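Local coordinates for protein serine protease (Arthrobacter nicotinovorans, PDB 3WY8) that probably cleaves peptide bonds as a trypsin-like serine protease, this chain being the protease domain of a longer secreted precursor, at residues A[185-190]-A[203-208]. Residues are numbered along the deposited sequence; the frame is centred on the assembly and turned at random.
Sequences QNSVNS and PYWGTV
The indole of W205 lies with one face against the backbone of N186 and S187: S187 CA sits 3.7 Å from the centroid of the five-membered ring, 14° off its normal, a CH-pi contact. N186 O reaches the same face, 3.3 Å from W205 CG. The extended Q185 chain passes the CH2 rim of the six-membered ring on the same side, its CG 3.6 Å from W205 CH2, with amide and ring planes 25° apart. That amide is fixed by Q185 NE2 donating to S187 O, and by S39 and N28 at OE1. Among apolar groups, V188 CG2 meets P203 CD at 4.0 Å.

One direct hydrogen bond crosses: S187 CB points away, but chi1 of -168° turns OG back to donate to P203 O at 2.7 Å. Waters bridge N186 ND2 to W205 O and N186 O to W205 N; N186 OD1 bonds Y125 OH, and ND2 also Q116 O.

An alanine at W205 would probably open a gap over the N186-S187 backbone and leave T93 OG1 without its indole N-H partner.

S190 CB packs 3.7 Å from P203 CD, and S190 OG bonds D92, probably the triad acid, so the contact borders the likely active site. In this trypsin-like fold, it packs strand 185-188, antiparallel to strand 174-177, against the turn between strand 199-202 and the C-terminal helix 207-218.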
loop_
_atom_site.group_PDB
_atom_site.type_symbol
_atom_site.label_atom_id
_atom_site.label_comp_id
_atom_site.label_asym_id
_atom_site.label_seq_id
_atom_site.Cartn_x
_atom_site.Cartn_y
_atom_site.Cartn_z
ATOM N N GLN A 185 -9.662 -4.504 1.808
ATOM C CA GLN A 185 -8.481 -3.804 2.310
ATOM C C GLN A 185 -8.861 -2.829 3.423
ATOM O O GLN A 185 -9.859 -2.120 3.317
ATOM C CB GLN A 185 -7.743 -3.069 1.192
ATOM C CG GLN A 185 -6.465 -2.385 1.702
ATOM C CD GLN A 185 -5.562 -1.852 0.606
ATOM O OE1 GLN A 185 -5.876 -1.931 -0.581
ATOM N NE2 GLN A 185 -4.420 -1.300 1.014
ATOM N N ASN A 186 -8.056 -2.789 4.482
ATOM C CA ASN A 186 -8.362 -1.949 5.637
ATOM C C ASN A 186 -7.127 -1.305 6.286
ATOM O O ASN A 186 -7.241 -0.655 7.320
ATOM C CB ASN A 186 -9.193 -2.753 6.651
ATOM C CG ASN A 186 -9.648 -1.929 7.850
ATOM O OD1 ASN A 186 -9.392 -2.309 8.993
ATOM N ND2 ASN A 186 -10.323 -0.802 7.599
ATOM N N SER A 187 -5.955 -1.491 5.669
ATOM C CA SER A 187 -4.735 -0.753 6.029
ATOM C C SER A 187 -3.648 -0.983 4.980
ATOM O O SER A 187 -3.888 -1.650 3.968
ATOM C CB SER A 187 -4.232 -1.130 7.431
ATOM O OG SER A 187 -3.233 -0.216 7.866
ATOM N N VAL A 188 -2.468 -0.407 5.218
ATOM C CA VAL A 188 -1.277 -0.632 4.394
ATOM C C VAL A 188 -0.062 -0.838 5.290
ATOM O O VAL A 188 -0.051 -0.394 6.434
ATOM C CB VAL A 188 -0.978 0.555 3.434
ATOM C CG1 VAL A 188 -2.066 0.693 2.379
ATOM C CG2 VAL A 188 -0.802 1.865 4.210
ATOM N N ASN A 189 0.961 -1.514 4.772
ATOM C CA ASN A 189 2.256 -1.567 5.450
ATOM C C ASN A 189 2.874 -0.170 5.546
ATOM O O ASN A 189 3.058 0.502 4.528
ATOM C CB ASN A 189 3.213 -2.497 4.698
ATOM C CG ASN A 189 2.704 -3.921 4.618
ATOM O OD1 ASN A 189 2.145 -4.451 5.580
ATOM N ND2 ASN A 189 2.909 -4.557 3.467
ATOM N N SER A 190 3.188 0.269 6.763
ATOM C CA SER A 190 3.700 1.629 6.964
ATOM C C SER A 190 5.089 1.699 7.595
ATOM O O SER A 190 5.995 2.340 7.050
ATOM C CB SER A 190 2.704 2.463 7.782
ATOM O OG SER A 190 3.274 3.713 8.150
ATOM N N PRO A 203 -1.476 2.099 9.493
ATOM C CA PRO A 203 -2.359 3.106 10.084
ATOM C C PRO A 203 -3.821 2.664 10.151
ATOM O O PRO A 203 -4.272 1.829 9.355
ATOM C CB PRO A 203 -2.227 4.292 9.125
ATOM C CG PRO A 203 -1.890 3.672 7.825
ATOM C CD PRO A 203 -0.992 2.515 8.166
ATOM N N TYR A 204 -4.547 3.235 11.105
ATOM C CA TYR A 204 -5.974 3.004 11.209
ATOM C C TYR A 204 -6.680 3.705 10.052
ATOM O O TYR A 204 -6.465 4.894 9.812
ATOM C CB TYR A 204 -6.510 3.528 12.543
ATOM C CG TYR A 204 -7.998 3.335 12.669
ATOM C CD1 TYR A 204 -8.529 2.082 12.971
ATOM C CD2 TYR A 204 -8.878 4.397 12.454
ATOM C CE1 TYR A 204 -9.899 1.889 13.068
ATOM C CE2 TYR A 204 -10.254 4.217 12.553
ATOM C CZ TYR A 204 -10.754 2.962 12.861
ATOM O OH TYR A 204 -12.113 2.783 12.963
ATOM N N TRP A 205 -7.511 2.962 9.328
ATOM C CA TRP A 205 -8.251 3.543 8.216
ATOM C C TRP A 205 -9.541 4.196 8.705
ATOM O O TRP A 205 -10.595 3.558 8.789
ATOM C CB TRP A 205 -8.488 2.506 7.115
ATOM C CG TRP A 205 -7.360 2.466 6.117
ATOM C CD1 TRP A 205 -6.072 2.893 6.309
ATOM C CD2 TRP A 205 -7.423 1.974 4.777
ATOM N NE1 TRP A 205 -5.336 2.704 5.168
ATOM C CE2 TRP A 205 -6.139 2.135 4.212
ATOM C CE3 TRP A 205 -8.440 1.408 3.997
ATOM C CZ2 TRP A 205 -5.846 1.754 2.896
ATOM C CZ3 TRP A 205 -8.147 1.031 2.687
ATOM C CH2 TRP A 205 -6.863 1.209 2.151
ATOM N N GLY A 206 -9.424 5.482 9.038
ATOM C CA GLY A 206 -10.530 6.245 9.593
ATOM C C GLY A 206 -11.066 7.294 8.644
ATOM O O GLY A 206 -10.909 7.184 7.434
ATOM N N THR A 207 -11.706 8.318 9.202
ATOM C CA THR A 207 -12.398 9.319 8.388
ATOM C C THR A 207 -11.469 10.174 7.524
ATOM O O THR A 207 -11.849 10.566 6.423
ATOM C CB THR A 207 -13.280 10.240 9.255
ATOM O OG1 THR A 207 -12.512 10.726 10.364
ATOM C CG2 THR A 207 -14.500 9.475 9.769
ATOM N N VAL A 208 -10.270 10.468 8.024
ATOM C CA VAL A 208 -9.309 11.291 7.275
ATOM C C VAL A 208 -8.844 10.550 6.016
ATOM O O VAL A 208 -8.894 11.089 4.905
ATOM C CB VAL A 208 -8.109 11.717 8.156
ATOM C CG1 VAL A 208 -7.045 12.434 7.330
ATOM C CG2 VAL A 208 -8.584 12.617 9.314
HETATM O O HOH W 1 -10.905 0.969 9.895
HETATM O O HOH W 2 -7.370 0.107 9.951
#